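Local coordinates for protein telomerase reverse transcriptase (Candida tropicalis MYA-3404, PDB 6ZD1) that probably extends chromosome ends as a reverse transcriptase, copying a template within its RNA component into telomeric DNA repeats, at residues F194-H198 with S199-E203; V446-K449 with E450-D454. All coordinates share one frame; numbering follows the deposited sequence.

Contact 1: residues F194-H198 with S199-E203; sequences FYFTH and SIWNE
F196 and W201 bring their side chains together where strand 193-197, the second arm of a β-hairpin with strand 180-184, turns almost at right angles (89° between the short segments) into helix 198-216. This strand-to-helix corner has T197 at the N-cap position of the helix. The F196 side chain can be followed outward across the tryptophan. Its CB starts 3.8 Å from W201 CB, and its CG, placed beside the backbone N by a chi1 of -63°, comes within 3.7 Å of W201 CE3. Farther along, F196 CD2 lies near both CE3 and CZ3, and by F196 CE2 the nearest tryptophan atom is CZ3, at 4.2 Å. One face of the phenylalanine thus receives the benzo side of the indole, with the planes inclined at 48°. Y181 of the preceding hairpin strand stacks on W201, which ties the helix start back to the hairpin. At the cap, the hydroxyls of T197 and S199 share a weak hydrogen bond, while Y57 also bonds S199 OG. T197 OG1 meets I200 CG2 at 3.2 Å, and the carbonyl O of T197 accepts the first α-helical bond, from W201 N at 2.8 Å.

Contact 2: residues V446-K449 with E450-D454; sequences VKNK and EGQYD
V446 N donates to D454 O at the base of a β-hairpin, where strand 443-446 leaves and strand 454-458 returns after a seven-residue loop. This backbone bond, 3.1 Å long, is nearly straight (166°). Next to it, the CA of Y453 makes a CA-H...O contact of 3.2 Å with V446 O. The same O also lies at the edge of the Y453 ring, 3.3 Å from CD2. The tyrosine side chain runs alongside K447, pointing the same way. K447 CG approaches Y453 CE2 to 3.6 Å, and the extended lysine chain continues past the phenol, with CE 3.9 Å from Y453 OH.

The densest contacts gather around N448, whose side chain points toward the returning arm. A chi1 of -151° turns its CG roughly opposite the backbone N and sends the amide across toward 450-454. Its CB packs 3.5 Å from Q452 N. The approaches of N448 ND2 to D454 OD2 and Q452 OE1 are implausibly close, and their detail is doubtful. N448 OD1 and E450 OE1, by contrast, are two acceptors 3.0 Å apart with no bond between them.

The tip is looser and faces solvent. There K449 leads away, while E450, bent at chi2, brings its carboxylate back beside N448. K449 NZ and E450 OE2 stand 6.8 Å apart, without a salt bridge, and the chain turns through positive phi at K449 and G451.

Beyond the loop, both arms belong to a five-stranded mixed sheet: strand 443-446 lies between 454-458 and 231-237, strand 454-458 has 217-220 on its other flank, and the Y453 ring meets F257 of helix 254-258 at an inclined angle.

Both contacts are local, formed where one element gives way to the next, and their chemistry differs with their place in the fold. Contact 1, in the telomerase RNA-binding domain, joins a strand to a helix: it is partly buried, and inclined aromatic rings combine with the first bonds of the helix. Contact 2, in the reverse transcriptase region, joins two strands at the surface. There, carboxylates and amides gather around N448, lysines reach outward, and among the loop's own residues Y453 supplies the aromatic ring. The two share no secondary-structure element. Their centres lie 18 Å apart on the same side of the chain's centre, and their nearest atoms, about 5 Å apart, do not touch.

Contact 1: residues F194-H198 with S199-E203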
loop_
_atom_site.group_PDB
_atom_site.type_symbol
_atom_site.label_atom_id
_atom_site.label_comp_id
_atom_site.label_asym_id
_atom_site.label_seq_id
_atom_site.Cartn_x
_atom_site.Cartn_y
_atom_site.Cartn_z
ATOM N N PHE A 194 -7.692 -11.054 -5.705
ATOM C CA PHE A 194 -8.144 -12.431 -5.608
ATOM C C PHE A 194 -9.446 -12.517 -4.834
ATOM O O PHE A 194 -9.566 -11.958 -3.739
ATOM C CB PHE A 194 -7.057 -13.292 -4.977
ATOM C CG PHE A 194 -5.842 -13.399 -5.834
ATOM C CD1 PHE A 194 -4.614 -12.934 -5.399
ATOM C CD2 PHE A 194 -5.940 -13.930 -7.110
ATOM C CE1 PHE A 194 -3.501 -13.037 -6.214
ATOM C CE2 PHE A 194 -4.833 -14.028 -7.927
ATOM C CZ PHE A 194 -3.611 -13.585 -7.477
ATOM N N TYR A 195 -10.421 -13.196 -5.428
ATOM C CA TYR A 195 -11.743 -13.371 -4.845
ATOM C C TYR A 195 -11.815 -14.754 -4.206
ATOM O O TYR A 195 -11.799 -15.773 -4.907
ATOM C CB TYR A 195 -12.823 -13.193 -5.910
ATOM C CG TYR A 195 -12.900 -11.796 -6.492
ATOM C CD1 TYR A 195 -11.951 -11.339 -7.401
ATOM C CD2 TYR A 195 -13.934 -10.940 -6.145
ATOM C CE1 TYR A 195 -12.029 -10.061 -7.934
ATOM C CE2 TYR A 195 -14.021 -9.669 -6.674
ATOM C CZ TYR A 195 -13.070 -9.232 -7.564
ATOM O OH TYR A 195 -13.165 -7.959 -8.085
ATOM N N PHE A 196 -11.882 -14.785 -2.879
ATOM C CA PHE A 196 -12.144 -16.000 -2.121
ATOM C C PHE A 196 -13.577 -15.949 -1.617
ATOM O O PHE A 196 -13.983 -14.953 -1.009
ATOM C CB PHE A 196 -11.180 -16.144 -0.939
ATOM C CG PHE A 196 -9.740 -16.270 -1.337
ATOM C CD1 PHE A 196 -9.167 -17.518 -1.522
ATOM C CD2 PHE A 196 -8.953 -15.142 -1.515
ATOM C CE1 PHE A 196 -7.841 -17.643 -1.884
ATOM C CE2 PHE A 196 -7.625 -15.260 -1.877
ATOM C CZ PHE A 196 -7.068 -16.514 -2.059
ATOM N N THR A 197 -14.344 -17.005 -1.883
ATOM C CA THR A 197 -15.683 -17.096 -1.316
ATOM C C THR A 197 -15.597 -17.113 0.204
ATOM O O THR A 197 -14.653 -17.656 0.783
ATOM C CB THR A 197 -16.407 -18.347 -1.817
ATOM O OG1 THR A 197 -15.771 -19.514 -1.290
ATOM C CG2 THR A 197 -16.391 -18.407 -3.337
ATOM N N HIS A 198 -16.593 -16.500 0.853
ATOM C CA HIS A 198 -16.558 -16.379 2.309
ATOM C C HIS A 198 -16.420 -17.742 2.975
ATOM O O HIS A 198 -15.716 -17.878 3.981
ATOM C CB HIS A 198 -17.813 -15.668 2.820
ATOM C CG HIS A 198 -17.894 -14.220 2.444
ATOM N ND1 HIS A 198 -16.936 -13.298 2.812
ATOM C CD2 HIS A 198 -18.826 -13.532 1.743
ATOM C CE1 HIS A 198 -17.268 -12.107 2.344
ATOM N NE2 HIS A 198 -18.413 -12.221 1.694
ATOM N N SER A 199 -17.068 -18.769 2.416
ATOM C CA SER A 199 -17.005 -20.097 3.018
ATOM C C SER A 199 -15.587 -20.658 2.987
ATOM O O SER A 199 -15.115 -21.224 3.980
ATOM C CB SER A 199 -17.983 -21.045 2.320
ATOM O OG SER A 199 -17.835 -21.010 0.910
ATOM N N ILE A 200 -14.888 -20.514 1.859
ATOM C CA ILE A 200 -13.545 -21.078 1.779
ATOM C C ILE A 200 -12.515 -20.143 2.403
ATOM O O ILE A 200 -11.482 -20.602 2.904
ATOM C CB ILE A 200 -13.185 -21.426 0.323
ATOM C CG1 ILE A 200 -12.086 -22.488 0.290
ATOM C CG2 ILE A 200 -12.734 -20.193 -0.440
ATOM C CD1 ILE A 200 -12.456 -23.775 1.000
ATOM N N TRP A 201 -12.771 -18.832 2.412
ATOM C CA TRP A 201 -11.830 -17.926 3.062
ATOM C C TRP A 201 -11.833 -18.120 4.573
ATOM O O TRP A 201 -10.768 -18.134 5.202
ATOM C CB TRP A 201 -12.152 -16.473 2.714
ATOM C CG TRP A 201 -11.317 -15.497 3.495
ATOM C CD1 TRP A 201 -11.693 -14.803 4.609
ATOM C CD2 TRP A 201 -9.957 -15.128 3.232
ATOM N NE1 TRP A 201 -10.653 -14.017 5.052
ATOM C CE2 TRP A 201 -9.577 -14.197 4.222
ATOM C CE3 TRP A 201 -9.024 -15.491 2.253
ATOM C CZ2 TRP A 201 -8.304 -13.626 4.264
ATOM C CZ3 TRP A 201 -7.763 -14.921 2.294
ATOM C CH2 TRP A 201 -7.416 -13.997 3.291
ATOM N N ASN A 202 -13.016 -18.292 5.171
ATOM C CA ASN A 202 -13.084 -18.520 6.612
ATOM C C ASN A 202 -12.383 -19.816 6.991
ATOM O O ASN A 202 -11.724 -19.893 8.033
ATOM C CB ASN A 202 -14.539 -18.540 7.083
ATOM C CG ASN A 202 -15.206 -17.182 6.972
ATOM O OD1 ASN A 202 -14.544 -16.144 7.018
ATOM N ND2 ASN A 202 -16.524 -17.184 6.826
ATOM N N GLU A 203 -12.499 -20.840 6.145
ATOM C CA GLU A 203 -11.852 -22.115 6.431
ATOM C C GLU A 203 -10.335 -21.981 6.352
ATOM O O GLU A 203 -9.614 -22.435 7.248
ATOM C CB GLU A 203 -12.367 -23.179 5.458
ATOM C CG GLU A 203 -12.333 -24.608 5.979
ATOM C CD GLU A 203 -11.099 -25.364 5.533
ATOM O OE1 GLU A 203 -10.351 -25.849 6.408
ATOM O OE2 GLU A 203 -10.878 -25.470 4.307
#

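Contact 2: residues V446-K449 with E450-D454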
loop_
_atom_site.group_PDB
_atom_site.type_symbol
_atom_site.label_atom_id
_atom_site.label_comp_id
_atom_site.label_asym_id
_atom_site.label_seq_id
_atom_site.Cartn_x
_atom_site.Cartn_y
_atom_site.Cartn_z
ATOM N N VAL A 446 -8.570 -12.772 17.679
ATOM C CA VAL A 446 -8.715 -13.883 16.747
ATOM C C VAL A 446 -10.158 -14.366 16.800
ATOM O O VAL A 446 -10.773 -14.407 17.873
ATOM C CB VAL A 446 -7.723 -15.032 17.047
ATOM C CG1 VAL A 446 -6.337 -14.474 17.346
ATOM C CG2 VAL A 446 -8.207 -15.908 18.194
ATOM N N LYS A 447 -10.712 -14.681 15.630
ATOM C CA LYS A 447 -12.031 -15.294 15.583
ATOM C C LYS A 447 -11.962 -16.671 16.230
ATOM O O LYS A 447 -11.034 -17.443 15.984
ATOM C CB LYS A 447 -12.516 -15.392 14.138
ATOM C CG LYS A 447 -13.943 -14.917 13.917
ATOM C CD LYS A 447 -14.193 -14.624 12.446
ATOM C CE LYS A 447 -15.637 -14.222 12.187
ATOM N NZ LYS A 447 -15.884 -13.941 10.744
ATOM N N ASN A 448 -12.955 -16.981 17.059
ATOM C CA ASN A 448 -12.850 -18.130 17.948
ATOM C C ASN A 448 -13.506 -19.390 17.402
ATOM O O ASN A 448 -13.119 -20.493 17.806
ATOM C CB ASN A 448 -13.459 -17.800 19.313
ATOM C CG ASN A 448 -12.806 -18.574 20.443
ATOM O OD1 ASN A 448 -12.244 -19.645 20.236
ATOM N ND2 ASN A 448 -12.868 -18.026 21.646
ATOM N N LYS A 449 -14.477 -19.250 16.497
ATOM C CA LYS A 449 -15.298 -20.314 15.918
ATOM C C LYS A 449 -16.322 -20.828 16.921
ATOM O O LYS A 449 -17.154 -21.674 16.562
ATOM C CB LYS A 449 -14.473 -21.494 15.377
ATOM C CG LYS A 449 -13.458 -21.118 14.299
ATOM C CD LYS A 449 -14.131 -20.570 13.044
ATOM C CE LYS A 449 -15.091 -21.590 12.441
ATOM N NZ LYS A 449 -14.415 -22.892 12.173
ATOM N N GLU A 450 -16.281 -20.354 18.166
ATOM C CA GLU A 450 -17.425 -20.332 19.065
ATOM C C GLU A 450 -18.019 -18.928 19.153
ATOM O O GLU A 450 -18.808 -18.643 20.062
ATOM C CB GLU A 450 -17.025 -20.835 20.458
ATOM C CG GLU A 450 -16.452 -22.255 20.505
ATOM C CD GLU A 450 -14.979 -22.315 20.132
ATOM O OE1 GLU A 450 -14.130 -21.923 20.962
ATOM O OE2 GLU A 450 -14.671 -22.745 19.001
ATOM N N GLY A 451 -17.646 -18.050 18.216
ATOM C CA GLY A 451 -17.995 -16.640 18.228
ATOM C C GLY A 451 -17.660 -15.907 19.512
ATOM O O GLY A 451 -18.555 -15.384 20.183
ATOM N N GLN A 452 -16.374 -15.852 19.866
ATOM C CA GLN A 452 -15.973 -15.291 21.152
ATOM C C GLN A 452 -14.899 -14.211 21.040
ATOM O O GLN A 452 -14.836 -13.323 21.896
ATOM C CB GLN A 452 -15.502 -16.411 22.080
ATOM C CG GLN A 452 -16.548 -17.486 22.347
ATOM C CD GLN A 452 -15.955 -18.722 22.996
ATOM O OE1 GLN A 452 -14.757 -18.976 22.884
ATOM N NE2 GLN A 452 -16.793 -19.496 23.681
ATOM N N TYR A 453 -14.056 -14.264 20.006
ATOM C CA TYR A 453 -13.033 -13.237 19.776
ATOM C C TYR A 453 -12.072 -13.098 20.966
ATOM O O TYR A 453 -12.034 -12.072 21.650
ATOM C CB TYR A 453 -13.684 -11.889 19.449
ATOM C CG TYR A 453 -13.891 -11.640 17.979
ATOM C CD1 TYR A 453 -14.998 -10.935 17.527
ATOM C CD2 TYR A 453 -12.974 -12.093 17.042
ATOM C CE1 TYR A 453 -15.190 -10.695 16.182
ATOM C CE2 TYR A 453 -13.157 -11.860 15.696
ATOM C CZ TYR A 453 -14.267 -11.161 15.271
ATOM O OH TYR A 453 -14.453 -10.925 13.929
ATOM N N ASP A 454 -11.336 -14.175 21.241
ATOM C CA ASP A 454 -10.294 -14.138 22.263
ATOM C C ASP A 454 -9.176 -13.162 21.891
ATOM O O ASP A 454 -9.011 -12.770 20.732
ATOM C CB ASP A 454 -9.686 -15.525 22.470
ATOM C CG ASP A 454 -10.661 -16.511 23.068
ATOM O OD1 ASP A 454 -11.421 -16.127 23.985
ATOM O OD2 ASP A 454 -10.669 -17.675 22.616
#